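Local coordinates for carbon dioxide concentrating mechanism protein (Gloeobacter violaceus, PDB 4JW0), which probably forms the pentameric vertices of the carboxysome shell, the polyhedral inclusion in which RuBisCO is sequestered, at residues I3-T9 and F24-I30; E53-R59 and A76-I82. All blocks are in the same frame, centred on the assembly; numbering follows the deposited sequence.

Contact 1: I3-T9 and F24-I30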
loop_
_atom_site.group_PDB
_atom_site.type_symbol
_atom_site.label_atom_id
_atom_site.label_comp_id
_atom_site.label_asym_id
_atom_site.label_seq_id
_atom_site.Cartn_x
_atom_site.Cartn_y
_atom_site.Cartn_z
ATOM N N ILE A 3 -9.779 -11.907 0.850
ATOM C CA ILE A 3 -11.010 -12.466 1.389
ATOM C C ILE A 3 -11.106 -12.092 2.859
ATOM O O ILE A 3 -10.129 -12.183 3.597
ATOM C CB ILE A 3 -11.044 -13.996 1.235
ATOM C CG1 ILE A 3 -10.908 -14.374 -0.242
ATOM C CG2 ILE A 3 -12.338 -14.575 1.825
ATOM C CD1 ILE A 3 -10.563 -15.823 -0.486
ATOM N N GLY A 4 -12.280 -11.638 3.270
ATOM C CA GLY A 4 -12.528 -11.323 4.659
ATOM C C GLY A 4 -13.814 -11.959 5.128
ATOM O O GLY A 4 -14.691 -12.285 4.327
ATOM N N ARG A 5 -13.922 -12.135 6.438
ATOM C CA ARG A 5 -15.133 -12.655 7.054
ATOM C C ARG A 5 -15.762 -11.537 7.882
ATOM O O ARG A 5 -15.067 -10.837 8.618
ATOM C CB ARG A 5 -14.768 -13.870 7.918
ATOM C CG ARG A 5 -15.847 -14.370 8.852
ATOM C CD ARG A 5 -15.409 -15.677 9.519
ATOM N NE ARG A 5 -14.562 -15.464 10.697
ATOM C CZ ARG A 5 -14.820 -15.937 11.920
ATOM N NH1 ARG A 5 -15.908 -16.664 12.159
ATOM N NH2 ARG A 5 -13.981 -15.684 12.921
ATOM N N VAL A 6 -17.068 -11.336 7.733
ATOM C CA VAL A 6 -17.730 -10.240 8.424
ATOM C C VAL A 6 -17.880 -10.585 9.899
ATOM O O VAL A 6 -18.494 -11.601 10.244
ATOM C CB VAL A 6 -19.121 -9.933 7.841
ATOM C CG1 VAL A 6 -19.770 -8.800 8.610
ATOM C CG2 VAL A 6 -19.029 -9.588 6.360
ATOM N N ARG A 7 -17.325 -9.740 10.764
ATOM C CA ARG A 7 -17.366 -9.985 12.208
ATOM C C ARG A 7 -18.255 -9.005 12.963
ATOM O O ARG A 7 -18.677 -9.293 14.077
ATOM C CB ARG A 7 -15.956 -9.937 12.801
ATOM C CG ARG A 7 -15.044 -11.058 12.327
ATOM C CD ARG A 7 -15.201 -12.328 13.148
ATOM N NE ARG A 7 -16.537 -12.920 13.047
ATOM C CZ ARG A 7 -17.318 -13.225 14.085
ATOM N NH1 ARG A 7 -16.921 -12.999 15.333
ATOM N NH2 ARG A 7 -18.513 -13.760 13.873
ATOM N N GLY A 8 -18.542 -7.852 12.374
ATOM C CA GLY A 8 -19.357 -6.864 13.054
ATOM C C GLY A 8 -19.383 -5.524 12.356
ATOM O O GLY A 8 -19.053 -5.423 11.179
ATOM N N THR A 9 -19.759 -4.492 13.102
ATOM C CA THR A 9 -19.923 -3.159 12.545
ATOM C C THR A 9 -19.248 -2.131 13.434
ATOM O O THR A 9 -19.066 -2.346 14.634
ATOM C CB THR A 9 -21.408 -2.774 12.402
ATOM O OG1 THR A 9 -21.976 -2.560 13.698
ATOM C CG2 THR A 9 -22.177 -3.863 11.691
ATOM N N PHE A 24 -19.995 0.760 8.000
ATOM C CA PHE A 24 -18.644 0.254 8.215
ATOM C C PHE A 24 -18.695 -1.163 8.755
ATOM O O PHE A 24 -19.247 -1.398 9.830
ATOM C CB PHE A 24 -17.888 1.136 9.214
ATOM C CG PHE A 24 -17.774 2.579 8.802
ATOM C CD1 PHE A 24 -17.047 2.944 7.676
ATOM C CD2 PHE A 24 -18.369 3.575 9.558
ATOM C CE1 PHE A 24 -16.931 4.269 7.308
ATOM C CE2 PHE A 24 -18.252 4.905 9.192
ATOM C CZ PHE A 24 -17.538 5.251 8.066
ATOM N N LEU A 25 -18.112 -2.106 8.021
ATOM C CA LEU A 25 -18.039 -3.487 8.486
ATOM C C LEU A 25 -16.641 -3.835 8.959
ATOM O O LEU A 25 -15.662 -3.536 8.290
ATOM C CB LEU A 25 -18.428 -4.467 7.375
ATOM C CG LEU A 25 -19.890 -4.547 6.956
ATOM C CD1 LEU A 25 -20.057 -5.654 5.927
ATOM C CD2 LEU A 25 -20.793 -4.776 8.152
ATOM N N LEU A 26 -16.563 -4.482 10.114
ATOM C CA LEU A 26 -15.318 -5.052 10.589
ATOM C C LEU A 26 -15.109 -6.407 9.924
ATOM O O LEU A 26 -15.906 -7.326 10.101
ATOM C CB LEU A 26 -15.357 -5.209 12.108
ATOM C CG LEU A 26 -14.188 -5.961 12.737
ATOM C CD1 LEU A 26 -12.924 -5.132 12.625
ATOM C CD2 LEU A 26 -14.498 -6.299 14.183
ATOM N N LEU A 27 -14.034 -6.517 9.152
ATOM C CA LEU A 27 -13.714 -7.739 8.429
ATOM C C LEU A 27 -12.483 -8.399 9.020
ATOM O O LEU A 27 -11.472 -7.739 9.262
ATOM C CB LEU A 27 -13.427 -7.440 6.953
ATOM C CG LEU A 27 -14.469 -6.678 6.132
ATOM C CD1 LEU A 27 -13.985 -6.548 4.701
ATOM C CD2 LEU A 27 -15.818 -7.377 6.179
ATOM N N GLN A 28 -12.563 -9.707 9.235
ATOM C CA GLN A 28 -11.393 -10.482 9.618
ATOM C C GLN A 28 -10.785 -11.140 8.391
ATOM O O GLN A 28 -11.485 -11.785 7.615
ATOM C CB GLN A 28 -11.765 -11.554 10.643
ATOM C CG GLN A 28 -10.602 -12.437 11.031
ATOM C CD GLN A 28 -10.953 -13.412 12.143
ATOM O OE1 GLN A 28 -12.112 -13.783 12.318
ATOM N NE2 GLN A 28 -9.951 -13.827 12.896
ATOM N N LEU A 29 -9.478 -10.981 8.213
ATOM C CA LEU A 29 -8.809 -11.574 7.066
ATOM C C LEU A 29 -8.861 -13.092 7.129
ATOM O O LEU A 29 -8.770 -13.699 8.204
ATOM C CB LEU A 29 -7.355 -11.111 6.976
ATOM C CG LEU A 29 -7.077 -9.774 6.277
ATOM C CD1 LEU A 29 -7.243 -9.920 4.777
ATOM C CD2 LEU A 29 -7.979 -8.674 6.813
ATOM N N ILE A 30 -9.022 -13.691 5.957
ATOM C CA ILE A 30 -9.008 -15.134 5.797
ATOM C C ILE A 30 -7.736 -15.502 5.045
ATOM O O ILE A 30 -7.340 -14.799 4.108
ATOM C CB ILE A 30 -10.234 -15.608 5.002
ATOM C CG1 ILE A 30 -11.515 -15.373 5.807
ATOM C CG2 ILE A 30 -10.095 -17.072 4.608
ATOM C CD1 ILE A 30 -11.572 -16.138 7.107
#
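R5 and Q28 lie alongside each other and point the same way off a hydrogen-bonded antiparallel pair, their guanidinium and amide planes turned 32° apart. R5 NH2 donates to Q28 OE1 over 2.7 Å, close to the guanidinium plane, while NE adds a weak bond to the same oxygen. The R5 chain reaches this edge-on position by a bend at chi3 (83°). R7 also runs alongside the glutamine, with its CG 3.7 Å from Q28 CB, and its NE sits 3.6 Å above the plane of the R5 guanidinium. R7 NH2 forms a salt bridge with D52 and NH1 one with D88 of a neighbouring subunit. Between these strands of the OB-fold barrel lies a classic beta bulge, R7 and G8 both facing L26; R7 N and G8 O bond to L26 O and L26 N. A methionine in place of R5 would probably leave Q28 OE1 without its charged donor, the amide then held chiefly through NE2, which donates to L37 O. On the face opposite R5 and Q28, V6 packs against two leucines, its CG2 3.9 Å from L27 CD2 and 4.1 Å from L25 CD1. Beyond G4, I3 CG2 packs obliquely on I30 CB at 3.9 Å.

Contact 2: E53-R59 and A76-I82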
loop_
_atom_site.group_PDB
_atom_site.type_symbol
_atom_site.label_atom_id
_atom_site.label_comp_id
_atom_site.label_asym_id
_atom_site.label_seq_id
_atom_site.Cartn_x
_atom_site.Cartn_y
_atom_site.Cartn_z
ATOM N N GLU A 53 -20.447 -13.952 6.807
ATOM C CA GLU A 53 -20.333 -14.106 5.364
ATOM C C GLU A 53 -18.909 -13.816 4.909
ATOM O O GLU A 53 -18.215 -12.998 5.507
ATOM C CB GLU A 53 -21.321 -13.186 4.652
ATOM C CG GLU A 53 -22.771 -13.612 4.815
ATOM C CD GLU A 53 -23.699 -12.920 3.837
ATOM O OE1 GLU A 53 -23.856 -11.690 3.924
ATOM O OE2 GLU A 53 -24.280 -13.610 2.978
ATOM N N TRP A 54 -18.465 -14.512 3.866
ATOM C CA TRP A 54 -17.173 -14.234 3.264
ATOM C C TRP A 54 -17.357 -13.176 2.197
ATOM O O TRP A 54 -18.301 -13.240 1.413
ATOM C CB TRP A 54 -16.570 -15.488 2.632
ATOM C CG TRP A 54 -15.911 -16.422 3.598
ATOM C CD1 TRP A 54 -16.169 -16.545 4.930
ATOM C CD2 TRP A 54 -14.877 -17.365 3.300
ATOM N NE1 TRP A 54 -15.358 -17.512 5.480
ATOM C CE2 TRP A 54 -14.558 -18.032 4.498
ATOM C CE3 TRP A 54 -14.192 -17.714 2.136
ATOM C CZ2 TRP A 54 -13.586 -19.023 4.564
ATOM C CZ3 TRP A 54 -13.227 -18.701 2.203
ATOM C CH2 TRP A 54 -12.933 -19.343 3.409
ATOM N N VAL A 55 -16.458 -12.200 2.165
ATOM C CA VAL A 55 -16.515 -11.168 1.144
ATOM C C VAL A 55 -15.165 -10.990 0.467
ATOM O O VAL A 55 -14.117 -11.318 1.033
ATOM C CB VAL A 55 -16.946 -9.807 1.736
ATOM C CG1 VAL A 55 -18.304 -9.918 2.391
ATOM C CG2 VAL A 55 -15.904 -9.300 2.729
ATOM N N LEU A 56 -15.199 -10.478 -0.757
ATOM C CA LEU A 56 -14.010 -9.931 -1.385
ATOM C C LEU A 56 -13.988 -8.448 -1.077
ATOM O O LEU A 56 -15.030 -7.784 -1.138
ATOM C CB LEU A 56 -14.046 -10.111 -2.898
ATOM C CG LEU A 56 -13.751 -11.485 -3.488
ATOM C CD1 LEU A 56 -13.957 -11.413 -5.001
ATOM C CD2 LEU A 56 -12.342 -11.961 -3.152
ATOM N N PHE A 57 -12.816 -7.921 -0.741
ATOM C CA PHE A 57 -12.697 -6.490 -0.525
ATOM C C PHE A 57 -11.425 -5.946 -1.143
ATOM O O PHE A 57 -10.428 -6.661 -1.290
ATOM C CB PHE A 57 -12.801 -6.127 0.964
ATOM C CG PHE A 57 -11.605 -6.521 1.788
ATOM C CD1 PHE A 57 -11.488 -7.807 2.292
ATOM C CD2 PHE A 57 -10.617 -5.591 2.092
ATOM C CE1 PHE A 57 -10.396 -8.172 3.065
ATOM C CE2 PHE A 57 -9.521 -5.950 2.865
ATOM C CZ PHE A 57 -9.410 -7.243 3.351
ATOM N N SER A 58 -11.495 -4.679 -1.534
ATOM C CA SER A 58 -10.379 -3.988 -2.152
ATOM C C SER A 58 -9.923 -2.870 -1.250
ATOM O O SER A 58 -10.701 -2.368 -0.432
ATOM C CB SER A 58 -10.797 -3.405 -3.498
ATOM O OG SER A 58 -11.083 -4.439 -4.412
ATOM N N ARG A 59 -8.666 -2.478 -1.424
ATOM C CA ARG A 59 -8.058 -1.408 -0.649
ATOM C C ARG A 59 -7.557 -0.315 -1.569
ATOM O O ARG A 59 -7.256 -0.563 -2.743
ATOM C CB ARG A 59 -6.874 -1.935 0.156
ATOM C CG ARG A 59 -7.212 -2.960 1.214
ATOM C CD ARG A 59 -5.933 -3.672 1.650
ATOM N NE ARG A 59 -5.996 -4.140 3.033
ATOM C CZ ARG A 59 -5.912 -5.412 3.421
ATOM N NH1 ARG A 59 -5.753 -6.396 2.538
ATOM N NH2 ARG A 59 -5.988 -5.709 4.712
ATOM N N ALA A 76 -11.107 1.234 1.857
ATOM C CA ALA A 76 -11.446 -0.182 1.823
ATOM C C ALA A 76 -12.922 -0.330 1.516
ATOM O O ALA A 76 -13.762 0.384 2.067
ATOM C CB ALA A 76 -11.099 -0.853 3.131
ATOM N N VAL A 77 -13.233 -1.262 0.626
ATOM C CA VAL A 77 -14.591 -1.427 0.141
ATOM C C VAL A 77 -14.918 -2.905 -0.050
ATOM O O VAL A 77 -14.110 -3.669 -0.574
ATOM C CB VAL A 77 -14.793 -0.677 -1.198
ATOM C CG1 VAL A 77 -13.854 -1.230 -2.271
ATOM C CG2 VAL A 77 -16.232 -0.756 -1.649
ATOM N N VAL A 78 -16.110 -3.296 0.384
ATOM C CA VAL A 78 -16.634 -4.625 0.107
ATOM C C VAL A 78 -17.138 -4.611 -1.326
ATOM O O VAL A 78 -17.974 -3.782 -1.678
ATOM C CB VAL A 78 -17.810 -4.978 1.052
ATOM C CG1 VAL A 78 -18.454 -6.300 0.656
ATOM C CG2 VAL A 78 -17.342 -5.024 2.501
ATOM N N ILE A 79 -16.642 -5.520 -2.155
ATOM C CA ILE A 79 -17.064 -5.532 -3.550
ATOM C C ILE A 79 -17.963 -6.713 -3.886
ATOM O O ILE A 79 -18.655 -6.686 -4.901
ATOM C CB ILE A 79 -15.868 -5.475 -4.509
ATOM C CG1 ILE A 79 -15.050 -6.762 -4.444
ATOM C CG2 ILE A 79 -15.010 -4.254 -4.194
ATOM C CD1 ILE A 79 -13.913 -6.804 -5.437
ATOM N N GLY A 80 -17.965 -7.743 -3.045
ATOM C CA GLY A 80 -18.835 -8.879 -3.283
ATOM C C GLY A 80 -18.925 -9.869 -2.148
ATOM O O GLY A 80 -17.968 -10.075 -1.412
ATOM N N ILE A 81 -20.095 -10.485 -2.015
ATOM C CA ILE A 81 -20.257 -11.631 -1.138
ATOM C C ILE A 81 -19.842 -12.879 -1.908
ATOM O O ILE A 81 -20.285 -13.110 -3.035
ATOM C CB ILE A 81 -21.709 -11.760 -0.649
ATOM C CG1 ILE A 81 -22.072 -10.554 0.215
ATOM C CG2 ILE A 81 -21.895 -13.067 0.131
ATOM C CD1 ILE A 81 -23.573 -10.351 0.409
ATOM N N ILE A 82 -18.971 -13.676 -1.306
ATOM C CA ILE A 82 -18.434 -14.846 -1.977
ATOM C C ILE A 82 -19.387 -16.030 -1.851
ATOM O O ILE A 82 -19.844 -16.352 -0.757
ATOM C CB ILE A 82 -17.063 -15.223 -1.399
ATOM C CG1 ILE A 82 -16.016 -14.184 -1.813
ATOM C CG2 ILE A 82 -16.644 -16.604 -1.870
ATOM C CD1 ILE A 82 -14.715 -14.290 -1.059
HETATM O O HOH W 1 -20.234 -16.005 1.969
#
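Strands 54-59 and 76-81 run antiparallel with their axes at 144°, joined by five backbone hydrogen bonds from I82 N to W54 O at one end to the reciprocal pair between S58 and V77 at the other. They are neighbours in the OB-fold sheet of the CcmL/EutN family, and a classic beta bulge, in which I79 and G80 both face L56, shifts their register by one residue: L56 N bonds to G80 O, whereas L56 O accepts from I79 N. The side chains fall on two faces. On one, L56 is held between two isoleucines. Its CB meets I79 CG1 at 3.8 Å, and its CG meets I82 CD1, also at 3.8 Å, the L56 and I82 side chains crossing at about a right angle. I79 reaches this place with CG1 between the backbone N and the carbonyl carbon (chi1 68°), which also sets its CD1 3.8 Å from S58 OG. That hydroxyl has its polar partner in P73 O of a neighbouring subunit, whose V42 packs on L56; this face therefore belongs to the pentamer interface. On the other, V55 and V78 cross nearly perpendicularly, with V55 CB 4.0 Å from V78 CG1, and V55 also touches L27 of the barrel interior. Farther along, F57 CE2 lies 3.7 Å above the centre of the R59 guanidinium, whose NH2 forms a salt bridge with E41. At the opposite end the E53 carboxylate touches I81 with OE2 at CG2 and OE1 at CD1; OE2 forms a salt bridge with K95 and OE1 accepts from G50 N. At the same end a water bridges the two backbones, accepting from W54 N at 3.0 Å and donating to I82 O at 2.8 Å.

Contacts 1 and 2 are successive antiparallel pairings in one sheet, their centres about 9 Å apart, and they meet where strand 2-11 borders strand 54-59. Probable backbone hydrogen bonds make this seam: G4 O lies 2.8 Å from V55 N, and V6 N 3.0 Å from E53 O. Side chains add to it: I3 CG2 lies 3.7 Å from W54 CE3 at the seam, and L27 CD1 of strand 24-30 reaches past strand 2-11 to lie 3.7 Å from F57 CD1. Both contacts also reach other subunits: G8 and T9 of contact 1, and G80 and I81 of contact 2, each pair with a strand of a neighbouring copy, carrying the sheet across the pentamer interfaces.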